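PDB 5H6B: putative secreted lipase from Streptomyces sp. W007, which probably hydrolyses triacylglycerols, releasing fatty acids, as a thermostable lipase of the alpha/beta-hydrolase clan. Local coordinates for residues 238-246 and 256-264. Numbering follows the deposited sequence.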
loop_
_atom_site.group_PDB
_atom_site.type_symbol
_atom_site.label_atom_id
_atom_site.label_comp_id
_atom_site.label_asym_id
_atom_site.label_seq_id
_atom_site.Cartn_x
_atom_site.Cartn_y
_atom_site.Cartn_z
ATOM N N ILE A 238 7.852 -9.985 -0.720
ATOM C CA ILE A 238 8.407 -11.190 -0.068
ATOM C C ILE A 238 9.057 -11.000 1.310
ATOM O O ILE A 238 9.438 -11.970 1.961
ATOM C CB ILE A 238 9.464 -11.840 -0.976
ATOM C CG1 ILE A 238 10.626 -10.883 -1.245
ATOM C CG2 ILE A 238 8.829 -12.282 -2.293
ATOM C CD1 ILE A 238 11.837 -11.581 -1.818
ATOM N N ASP A 239 9.200 -9.760 1.757
ATOM C CA ASP A 239 9.974 -9.477 2.946
ATOM C C ASP A 239 9.123 -9.672 4.228
ATOM O O ASP A 239 8.289 -8.843 4.547
ATOM C CB ASP A 239 10.534 -8.057 2.820
ATOM C CG ASP A 239 11.583 -7.764 3.842
ATOM O OD1 ASP A 239 11.409 -8.246 4.976
ATOM O OD2 ASP A 239 12.573 -7.074 3.516
ATOM N N ARG A 240 9.339 -10.782 4.934
ATOM C CA ARG A 240 8.623 -11.077 6.185
ATOM C C ARG A 240 8.998 -10.145 7.347
ATOM O O ARG A 240 8.213 -9.990 8.276
ATOM C CB ARG A 240 8.871 -12.507 6.663
ATOM C CG ARG A 240 8.045 -13.565 5.981
ATOM C CD ARG A 240 8.638 -13.924 4.660
ATOM N NE ARG A 240 8.021 -15.113 4.068
ATOM C CZ ARG A 240 8.119 -15.459 2.776
ATOM N NH1 ARG A 240 8.809 -14.710 1.888
ATOM N NH2 ARG A 240 7.497 -16.560 2.368
ATOM N N ILE A 241 10.202 -9.574 7.322
ATOM C CA ILE A 241 10.582 -8.562 8.301
ATOM C C ILE A 241 9.642 -7.369 8.147
ATOM O O ILE A 241 8.982 -6.965 9.113
ATOM C CB ILE A 241 12.070 -8.170 8.165
ATOM C CG1 ILE A 241 12.952 -9.331 8.633
ATOM C CG2 ILE A 241 12.374 -6.930 8.989
ATOM C CD1 ILE A 241 14.390 -9.267 8.160
ATOM N N ALA A 242 9.540 -6.848 6.920
ATOM C CA ALA A 242 8.568 -5.806 6.621
ATOM C C ALA A 242 7.153 -6.228 7.011
ATOM O O ALA A 242 6.437 -5.458 7.654
ATOM C CB ALA A 242 8.619 -5.399 5.165
ATOM N N PHE A 243 6.758 -7.452 6.677
ATOM C CA PHE A 243 5.386 -7.886 6.982
ATOM C C PHE A 243 5.102 -8.048 8.491
ATOM O O PHE A 243 3.987 -7.782 8.936
ATOM C CB PHE A 243 5.014 -9.156 6.185
ATOM C CG PHE A 243 5.101 -8.998 4.672
ATOM C CD1 PHE A 243 5.018 -7.742 4.044
ATOM C CD2 PHE A 243 5.236 -10.127 3.859
ATOM C CE1 PHE A 243 5.086 -7.624 2.649
ATOM C CE2 PHE A 243 5.306 -10.006 2.463
ATOM C CZ PHE A 243 5.222 -8.757 1.862
ATOM N N HIS A 244 6.103 -8.454 9.268
ATOM C CA HIS A 244 5.984 -8.468 10.728
ATOM C C HIS A 244 5.688 -7.079 11.261
ATOM O O HIS A 244 4.825 -6.915 12.150
ATOM C CB HIS A 244 7.255 -8.996 11.372
ATOM C CG HIS A 244 7.103 -9.324 12.821
ATOM N ND1 HIS A 244 7.421 -8.430 13.827
ATOM C CD2 HIS A 244 6.668 -10.452 13.435
ATOM C CE1 HIS A 244 7.182 -8.999 14.996
ATOM N NE2 HIS A 244 6.730 -10.225 14.787
ATOM N N GLU A 245 6.399 -6.087 10.709
ATOM C CA GLU A 245 6.160 -4.688 11.061
ATOM C C GLU A 245 4.762 -4.235 10.635
ATOM O O GLU A 245 4.117 -3.494 11.353
ATOM C CB GLU A 245 7.253 -3.780 10.492
ATOM C CG GLU A 245 7.312 -2.397 11.115
ATOM C CD GLU A 245 7.694 -2.408 12.602
ATOM O OE1 GLU A 245 8.043 -3.463 13.166
ATOM O OE2 GLU A 245 7.644 -1.337 13.217
ATOM N N VAL A 246 4.268 -4.734 9.504
ATOM C CA VAL A 246 2.872 -4.506 9.124
ATOM C C VAL A 246 1.904 -5.089 10.167
ATOM O O VAL A 246 0.910 -4.452 10.523
ATOM C CB VAL A 246 2.547 -5.068 7.720
ATOM C CG1 VAL A 246 1.063 -4.919 7.394
ATOM C CG2 VAL A 246 3.376 -4.365 6.662
ATOM N N THR A 256 5.363 -6.761 18.861
ATOM C CA THR A 256 6.656 -7.157 19.444
ATOM C C THR A 256 7.767 -6.664 18.514
ATOM O O THR A 256 7.572 -6.604 17.296
ATOM C CB THR A 256 6.761 -8.686 19.635
ATOM O OG1 THR A 256 6.670 -9.350 18.363
ATOM C CG2 THR A 256 5.636 -9.191 20.543
ATOM N N PRO A 257 8.932 -6.297 19.067
ATOM C CA PRO A 257 9.922 -5.692 18.175
ATOM C C PRO A 257 10.265 -6.590 16.987
ATOM O O PRO A 257 10.331 -7.818 17.125
ATOM C CB PRO A 257 11.145 -5.475 19.076
ATOM C CG PRO A 257 10.604 -5.481 20.465
ATOM C CD PRO A 257 9.443 -6.433 20.442
ATOM N N THR A 258 10.440 -5.967 15.828
ATOM C CA THR A 258 10.813 -6.666 14.612
ATOM C C THR A 258 12.346 -6.686 14.485
ATOM O O THR A 258 12.994 -5.640 14.472
ATOM C CB THR A 258 10.145 -6.018 13.388
ATOM O OG1 THR A 258 8.719 -5.991 13.576
ATOM C CG2 THR A 258 10.446 -6.844 12.141
ATOM N N THR A 259 12.907 -7.888 14.397
ATOM C CA THR A 259 14.342 -8.084 14.254
ATOM C C THR A 259 14.595 -8.977 13.027
ATOM O O THR A 259 13.646 -9.408 12.372
ATOM C CB THR A 259 14.951 -8.749 15.520
ATOM O OG1 THR A 259 14.539 -10.112 15.596
ATOM C CG2 THR A 259 14.505 -8.045 16.792
ATOM N N CYS A 260 15.867 -9.266 12.743
ATOM C CA CYS A 260 16.242 -10.226 11.699
ATOM C C CYS A 260 15.574 -11.628 11.854
ATOM O O CYS A 260 15.324 -12.321 10.853
ATOM C CB CYS A 260 17.766 -10.355 11.635
ATOM S SG CYS A 260 18.652 -8.789 11.282
ATOM N N ALA A 261 15.267 -12.023 13.098
ATOM C CA ALA A 261 14.605 -13.302 13.392
ATOM C C ALA A 261 13.250 -13.449 12.718
ATOM O O ALA A 261 12.796 -14.570 12.500
ATOM C CB ALA A 261 14.461 -13.504 14.890
ATOM N N SER A 262 12.608 -12.338 12.355
ATOM C CA SER A 262 11.354 -12.414 11.598
ATOM C C SER A 262 11.486 -12.894 10.146
ATOM O O SER A 262 10.474 -13.051 9.488
ATOM C CB SER A 262 10.649 -11.059 11.607
ATOM O OG SER A 262 10.394 -10.636 12.927
ATOM N N VAL A 263 12.701 -13.124 9.642
ATOM C CA VAL A 263 12.906 -13.452 8.215
ATOM C C VAL A 263 12.151 -14.701 7.744
ATOM O O VAL A 263 11.801 -14.788 6.571
ATOM C CB VAL A 263 14.411 -13.562 7.849
ATOM C CG1 VAL A 263 14.995 -14.890 8.312
ATOM C CG2 VAL A 263 14.637 -13.371 6.351
ATOM N N ILE A 264 11.894 -15.646 8.649
ATOM C CA ILE A 264 11.095 -16.848 8.335
ATOM C C ILE A 264 9.591 -16.570 8.147
ATOM O O ILE A 264 9.032 -15.612 8.690
ATOM C CB ILE A 264 11.371 -17.963 9.397
ATOM C CG1 ILE A 264 12.755 -18.573 9.142
ATOM C CG2 ILE A 264 10.298 -19.054 9.423
ATOM C CD1 ILE A 264 12.968 -19.101 7.730
HETATM O O HOH W 1 5.473 -11.696 16.438
#
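T258 OG1 sits between two side chains of helix 240-250: it accepts from H244 ND1 (2.8 Å, N-H...O angle 168°), in the plane of the imidazole, and donates to E245 OE1 at 2.6 Å, reaching that oxygen nearly along its C-O axis. The two bonds set the hydroxyl's rotation, and R217, salt-bridged to E245 OE2, probably helps keep the carboxylate charged. H244 reaches the loop because its CG stands anti to the backbone N (chi1 -167°), carrying the ring past T258. T256 O also lies at the ring's edge, in its plane, 3.3 Å from H244 CE1, while S262 OG rests over one face, 3.5 Å from H244 CG. With an alanine in place of H244, the T258 hydroxyl is likely to lose its donor and a gap to open beneath S262. Farther along, I241 packs its CG2 on T258 CG2 (3.7 Å) and its CD1 near C260 CA and V263 CB. R240 CB lies 3.3 Å from S262 O. The C-terminal tail thus doubles back along the last helix of this alpha/beta-hydrolase fold, the 3-10 turn at 260-262 tied by the C225–C260 disulfide to the region following the edge strand 216-220.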